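Local coordinates for protein exodeoxyribonuclease III (Archaeoglobus fulgidus, PDB 2VOA) that probably cleaves DNA at abasic sites as a magnesium- or manganese-dependent AP endonuclease of the exonuclease III family, at residues D100-Y105 and K133-R138; V185-K190 and L251-D256. The protein carries 1 engineered substitution. All coordinates share one frame; numbering follows the deposited sequence.

Contact 1. Residues D100-Y105 and K133-R138; sequences DVINTY and KTVDFR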
loop_
_atom_site.group_PDB
_atom_site.type_symbol
_atom_site.label_atom_id
_atom_site.label_comp_id
_atom_site.label_asym_id
_atom_site.label_seq_id
_atom_site.Cartn_x
_atom_site.Cartn_y
_atom_site.Cartn_z
ATOM N N ASP A 100 -8.613 -8.049 35.152
ATOM C CA ASP A 100 -7.419 -8.846 34.819
ATOM C C ASP A 100 -7.586 -9.259 33.367
ATOM O O ASP A 100 -8.501 -10.033 33.050
ATOM C CB ASP A 100 -7.358 -10.076 35.723
ATOM C CG ASP A 100 -6.143 -10.978 35.457
ATOM O OD1 ASP A 100 -6.133 -12.096 36.024
ATOM O OD2 ASP A 100 -5.229 -10.623 34.680
ATOM N N VAL A 101 -6.751 -8.707 32.486
ATOM C CA VAL A 101 -6.889 -8.939 31.033
ATOM C C VAL A 101 -5.760 -9.793 30.509
ATOM O O VAL A 101 -4.592 -9.450 30.677
ATOM C CB VAL A 101 -6.884 -7.606 30.234
ATOM C CG1 VAL A 101 -7.032 -7.885 28.721
ATOM C CG2 VAL A 101 -8.031 -6.695 30.707
ATOM N N ILE A 102 -6.117 -10.898 29.863
ATOM C CA ILE A 102 -5.106 -11.799 29.260
ATOM C C ILE A 102 -5.379 -11.865 27.751
ATOM O O ILE A 102 -6.426 -12.332 27.345
ATOM C CB ILE A 102 -5.148 -13.236 29.850
ATOM C CG1 ILE A 102 -5.202 -13.231 31.385
ATOM C CG2 ILE A 102 -3.955 -14.052 29.323
ATOM C CD1 ILE A 102 -6.603 -13.513 31.974
ATOM N N ASN A 103 -4.423 -11.408 26.939
ATOM C CA ASN A 103 -4.590 -11.322 25.486
ATOM C C ASN A 103 -3.639 -12.305 24.814
ATOM O O ASN A 103 -2.429 -12.170 24.929
ATOM C CB ASN A 103 -4.277 -9.901 25.020
ATOM C CG ASN A 103 -4.283 -9.746 23.496
ATOM O OD1 ASN A 103 -4.842 -10.576 22.758
ATOM N ND2 ASN A 103 -3.714 -8.603 23.027
ATOM N N THR A 104 -4.196 -13.313 24.141
ATOM C CA THR A 104 -3.393 -14.371 23.518
ATOM C C THR A 104 -3.554 -14.416 21.998
ATOM O O THR A 104 -4.678 -14.236 21.455
ATOM C CB THR A 104 -3.763 -15.800 24.051
ATOM O OG1 THR A 104 -5.143 -16.043 23.788
ATOM C CG2 THR A 104 -3.522 -15.929 25.548
ATOM N N TYR A 105 -2.443 -14.712 21.324
ATOM C CA TYR A 105 -2.455 -15.057 19.927
ATOM C C TYR A 105 -1.929 -16.491 19.851
ATOM O O TYR A 105 -0.712 -16.730 19.875
ATOM C CB TYR A 105 -1.604 -14.073 19.088
ATOM C CG TYR A 105 -1.480 -14.498 17.658
ATOM C CD1 TYR A 105 -2.624 -14.841 16.915
ATOM C CD2 TYR A 105 -0.223 -14.601 17.037
ATOM C CE1 TYR A 105 -2.530 -15.271 15.600
ATOM C CE2 TYR A 105 -0.104 -15.024 15.717
ATOM C CZ TYR A 105 -1.259 -15.374 15.007
ATOM O OH TYR A 105 -1.155 -15.805 13.707
ATOM N N LYS A 133 -3.506 -21.564 37.323
ATOM C CA LYS A 133 -2.615 -21.135 38.398
ATOM C C LYS A 133 -2.823 -19.671 38.787
ATOM O O LYS A 133 -2.685 -19.308 39.965
ATOM C CB LYS A 133 -1.157 -21.391 37.974
ATOM C CG LYS A 133 -0.096 -20.664 38.763
ATOM C CD LYS A 133 1.283 -21.104 38.313
ATOM C CE LYS A 133 2.250 -19.937 38.316
ATOM N NZ LYS A 133 3.601 -20.360 37.835
ATOM N N THR A 134 -3.159 -18.848 37.794
ATOM C CA THR A 134 -3.075 -17.391 37.942
ATOM C C THR A 134 -4.402 -16.618 37.894
ATOM O O THR A 134 -4.428 -15.437 38.270
ATOM C CB THR A 134 -2.146 -16.784 36.890
ATOM O OG1 THR A 134 -2.708 -16.972 35.589
ATOM C CG2 THR A 134 -0.729 -17.405 36.967
ATOM N N VAL A 135 -5.476 -17.255 37.427
ATOM C CA VAL A 135 -6.780 -16.568 37.333
ATOM C C VAL A 135 -7.670 -16.774 38.568
ATOM O O VAL A 135 -7.875 -17.907 39.027
ATOM C CB VAL A 135 -7.557 -16.963 36.060
ATOM C CG1 VAL A 135 -8.988 -16.389 36.105
ATOM C CG2 VAL A 135 -6.838 -16.460 34.820
ATOM N N ASP A 136 -8.207 -15.675 39.087
ATOM C CA ASP A 136 -9.146 -15.759 40.201
ATOM C C ASP A 136 -10.534 -15.760 39.580
ATOM O O ASP A 136 -10.968 -14.743 39.040
ATOM C CB ASP A 136 -8.952 -14.577 41.159
ATOM C CG ASP A 136 -9.962 -14.567 42.293
ATOM O OD1 ASP A 136 -10.823 -15.471 42.354
ATOM O OD2 ASP A 136 -9.864 -13.668 43.160
ATOM N N PHE A 137 -11.220 -16.903 39.652
ATOM C CA PHE A 137 -12.513 -17.042 38.974
ATOM C C PHE A 137 -13.679 -16.392 39.724
ATOM O O PHE A 137 -14.779 -16.310 39.192
ATOM C CB PHE A 137 -12.792 -18.508 38.608
ATOM C CG PHE A 137 -11.974 -18.981 37.444
ATOM C CD1 PHE A 137 -10.681 -19.467 37.630
ATOM C CD2 PHE A 137 -12.480 -18.878 36.150
ATOM C CE1 PHE A 137 -9.919 -19.875 36.536
ATOM C CE2 PHE A 137 -11.728 -19.263 35.068
ATOM C CZ PHE A 137 -10.448 -19.766 35.251
ATOM N N ARG A 138 -13.417 -15.932 40.943
ATOM C CA ARG A 138 -14.358 -15.103 41.704
ATOM C C ARG A 138 -14.113 -13.603 41.501
ATOM O O ARG A 138 -14.795 -12.767 42.129
ATOM C CB ARG A 138 -14.286 -15.429 43.205
ATOM C CG ARG A 138 -14.494 -16.890 43.532
ATOM C CD ARG A 138 -15.144 -17.046 44.903
ATOM N NE ARG A 138 -16.598 -17.178 44.780
ATOM C CZ ARG A 138 -17.493 -16.773 45.680
ATOM N NH1 ARG A 138 -17.118 -16.175 46.812
ATOM N NH2 ARG A 138 -18.787 -16.961 45.437
HETATM O O HOH W 1 -7.664 -12.928 38.115
#

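Contact 2. Residues V185-K190 and L251-D256; sequences VDVLRK and LVAVFD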
loop_
_atom_site.group_PDB
_atom_site.type_symbol
_atom_site.label_atom_id
_atom_site.label_comp_id
_atom_site.label_asym_id
_atom_site.label_seq_id
_atom_site.Cartn_x
_atom_site.Cartn_y
_atom_site.Cartn_z
ATOM N N VAL A 185 -16.545 -18.091 30.346
ATOM C CA VAL A 185 -17.774 -18.050 29.549
ATOM C C VAL A 185 -17.504 -17.379 28.183
ATOM O O VAL A 185 -17.000 -16.256 28.130
ATOM C CB VAL A 185 -18.872 -17.282 30.291
ATOM C CG1 VAL A 185 -20.133 -17.277 29.465
ATOM C CG2 VAL A 185 -19.136 -17.961 31.664
ATOM N N ASP A 186 -17.868 -18.065 27.100
ATOM C CA ASP A 186 -17.659 -17.538 25.733
ATOM C C ASP A 186 -18.859 -16.618 25.526
ATOM O O ASP A 186 -19.949 -17.076 25.151
ATOM C CB ASP A 186 -17.722 -18.708 24.746
ATOM C CG ASP A 186 -17.303 -18.360 23.316
ATOM O OD1 ASP A 186 -17.164 -17.185 22.919
ATOM O OD2 ASP A 186 -17.097 -19.328 22.546
ATOM N N VAL A 187 -18.682 -15.337 25.831
ATOM C CA VAL A 187 -19.854 -14.447 25.945
ATOM C C VAL A 187 -20.591 -14.241 24.616
ATOM O O VAL A 187 -21.797 -13.962 24.615
ATOM C CB VAL A 187 -19.509 -13.094 26.674
ATOM C CG1 VAL A 187 -19.133 -13.367 28.113
ATOM C CG2 VAL A 187 -18.407 -12.306 25.912
ATOM N N LEU A 188 -19.881 -14.379 23.493
ATOM C CA LEU A 188 -20.548 -14.328 22.169
ATOM C C LEU A 188 -21.728 -15.295 22.159
ATOM O O LEU A 188 -22.800 -14.959 21.643
ATOM C CB LEU A 188 -19.568 -14.675 21.037
ATOM C CG LEU A 188 -20.225 -14.643 19.640
ATOM C CD1 LEU A 188 -20.834 -13.265 19.337
ATOM C CD2 LEU A 188 -19.171 -15.064 18.599
ATOM N N ARG A 189 -21.548 -16.475 22.764
ATOM C CA ARG A 189 -22.626 -17.487 22.807
ATOM C C ARG A 189 -23.631 -17.342 23.958
ATOM O O ARG A 189 -24.724 -17.926 23.917
ATOM C CB ARG A 189 -22.042 -18.910 22.720
ATOM C CG ARG A 189 -21.110 -19.103 21.521
ATOM C CD ARG A 189 -21.834 -18.736 20.223
ATOM N NE ARG A 189 -21.030 -19.015 19.044
ATOM C CZ ARG A 189 -21.365 -18.640 17.826
ATOM N NH1 ARG A 189 -22.518 -17.989 17.629
ATOM N NH2 ARG A 189 -20.572 -18.949 16.811
ATOM N N LYS A 190 -23.304 -16.521 24.960
ATOM C CA LYS A 190 -24.350 -16.078 25.894
ATOM C C LYS A 190 -25.413 -15.238 25.171
ATOM O O LYS A 190 -26.628 -15.411 25.388
ATOM C CB LYS A 190 -23.715 -15.258 27.028
ATOM C CG LYS A 190 -24.707 -14.831 28.121
ATOM C CD LYS A 190 -24.099 -13.896 29.180
ATOM C CE LYS A 190 -25.128 -13.696 30.296
ATOM N NZ LYS A 190 -25.056 -12.325 30.852
ATOM N N LEU A 251 -14.287 -8.128 17.633
ATOM C CA LEU A 251 -15.328 -8.762 18.420
ATOM C C LEU A 251 -15.456 -7.894 19.681
ATOM O O LEU A 251 -14.430 -7.561 20.301
ATOM C CB LEU A 251 -14.956 -10.218 18.754
ATOM C CG LEU A 251 -15.983 -10.997 19.583
ATOM C CD1 LEU A 251 -17.277 -11.205 18.783
ATOM C CD2 LEU A 251 -15.369 -12.337 20.062
ATOM N N VAL A 252 -16.690 -7.489 19.999
ATOM C CA VAL A 252 -16.971 -6.486 21.048
ATOM C C VAL A 252 -17.891 -7.102 22.099
ATOM O O VAL A 252 -18.858 -7.788 21.743
ATOM C CB VAL A 252 -17.654 -5.214 20.458
ATOM C CG1 VAL A 252 -17.828 -4.118 21.531
ATOM C CG2 VAL A 252 -16.858 -4.671 19.257
ATOM N N ALA A 253 -17.587 -6.891 23.380
ATOM C CA ALA A 253 -18.505 -7.292 24.457
ATOM C C ALA A 253 -18.754 -6.101 25.365
ATOM O O ALA A 253 -17.840 -5.289 25.605
ATOM C CB ALA A 253 -17.895 -8.440 25.279
ATOM N N VAL A 254 -19.985 -6.005 25.856
ATOM C CA VAL A 254 -20.429 -4.936 26.753
ATOM C C VAL A 254 -20.954 -5.565 28.050
ATOM O O VAL A 254 -21.747 -6.525 28.022
ATOM C CB VAL A 254 -21.488 -4.026 26.097
ATOM C CG1 VAL A 254 -21.892 -2.888 27.045
ATOM C CG2 VAL A 254 -20.979 -3.465 24.746
ATOM N N PHE A 255 -20.467 -5.025 29.174
ATOM C CA PHE A 255 -20.797 -5.499 30.527
ATOM C C PHE A 255 -21.463 -4.396 31.354
ATOM O O PHE A 255 -21.086 -3.210 31.269
ATOM C CB PHE A 255 -19.517 -5.985 31.225
ATOM C CG PHE A 255 -18.789 -7.041 30.450
ATOM C CD1 PHE A 255 -17.844 -6.705 29.460
ATOM C CD2 PHE A 255 -19.077 -8.394 30.690
ATOM C CE1 PHE A 255 -17.170 -7.718 28.737
ATOM C CE2 PHE A 255 -18.400 -9.429 29.962
ATOM C CZ PHE A 255 -17.469 -9.068 28.964
ATOM N N ASP A 256 -22.427 -4.815 32.175
ATOM C CA ASP A 256 -23.199 -3.946 33.043
ATOM C C ASP A 256 -22.386 -3.718 34.326
ATOM O O ASP A 256 -22.667 -4.292 35.379
ATOM C CB ASP A 256 -24.522 -4.658 33.339
ATOM C CG ASP A 256 -25.702 -3.723 33.419
ATOM O OD1 ASP A 256 -26.823 -4.256 33.626
ATOM O OD2 ASP A 256 -25.527 -2.478 33.316
#

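Contact 1. Residues D100-Y105 and K133-R138
Ile-102 and Val-135 make the apolar part of this contact. CD1 of Ile-102 lies 4.1 Å from CG2 of Val-135, and the two side chains run obliquely past each other. Chi1 of -47° sets CG1 of Ile-102 beside the backbone N, and chi2 of 102° turns CD1 to Val-135. Val-135 is the first residue to leave helical geometry after helix 115-134. Its other methyl, CG1, sits 3.6 Å above one face of the Phe-137 ring, offset toward the rim.

The polar part runs through water. Water 1 donates to OD1 of Asp-100 at 2.7 Å and accepts from the backbone N of Asp-136 at 3.0 Å. OD1 of Asp-100 also forms a salt bridge with Arg-93. Arg-93 and the backbone O of Tyr-130 both hydrogen-bond OG1 of Thr-134. Asp-136 closes an Asx turn: its OD1 accepts from N of Arg-138 at 3.0 Å, met from above the carboxylate plane.

The segments belong to the beta-alpha-beta unit of strand 99-105, helix 115-134 and strand 141-144. No direct hydrogen bond joins them. The methyl pair and water tie strand to turn, and Arg-93 bridges Asp-100 to helical Thr-134. The nearby arginine would probably favour a charged Asp-100.

Contact 2. Residues V185-K190 and L251-D256
Val-187 meets strand 251-255 in the interior of the two-sheet sandwich of the DNase I-like fold. Segment 185-190 brings the edge strand 185-186 of one sheet and the first turn of the helix that follows it. Segment 251-256 carries a strand of the other sheet.

Val-185 and Asp-186 come first and make no contact with segment 251-256. Val-185 pairs through its backbone with Ala-222. The carboxylate of Asp-186 forms a salt bridge with Arg-216. The backbone O of Asp-186 accepts from N of Arg-189 at 2.9 Å, and weakly from N of Lys-190.

Val-187 points at the strand and uses both methyls. CG2 meets CB of Ala-253 at 4.0 Å. CG1 lies 4.4 Å from CE2 of Phe-255, approaching the ring obliquely. The Phe-255 ring swings nearer to the helix than its CB does, because chi1 of -56° leads it back along the strand. Ile-220 of the neighbouring strand 218-222 touches both Val-187 and Ala-253. Cys-230 packs on both Val-187 and Phe-255.

Leu-188 follows and meets Leu-251. It also packs on Cys-233 and Arg-216. Its CD2 lies over the centre of one face of the Arg-189 guanidinium, 4.3 Å above the plane. NH2 of that guanidinium forms a salt bridge with Asp-155. Lys-190 turns elsewhere, its NZ bonding to the backbone O atoms of Cys-230 and Ala-227.

All five touching residues are buried, and no hydrogen bond crosses between the segments. The side chain of Leu-251 is about 5 Å from that of Asp-218, predicted to matter for catalysis. The two leucines meet through a single methyl pair, with CD1 of Leu-188 4.1 Å from CD1 of Leu-251.

Overall arrangement
From the N terminus, the chain first builds most of the sheet that holds strands 2-8, 30-34 and 63-70. It then enters the second sheet. Contact 1 closes the loop from strand 99-105 through helix 115-134 to the turn before strand 141-144. Contact 2 opens later, at edge strand 185-186 of that second sheet. It closes when strand 251-255 takes its place between strands 2-8 and 230-235 of the first. The contacts are in series, neither nested nor crossed. Contact 1 joins a helix end to one sheet, and contact 2 joins the two sheets. Their centres are 16 Å apart and they do not touch.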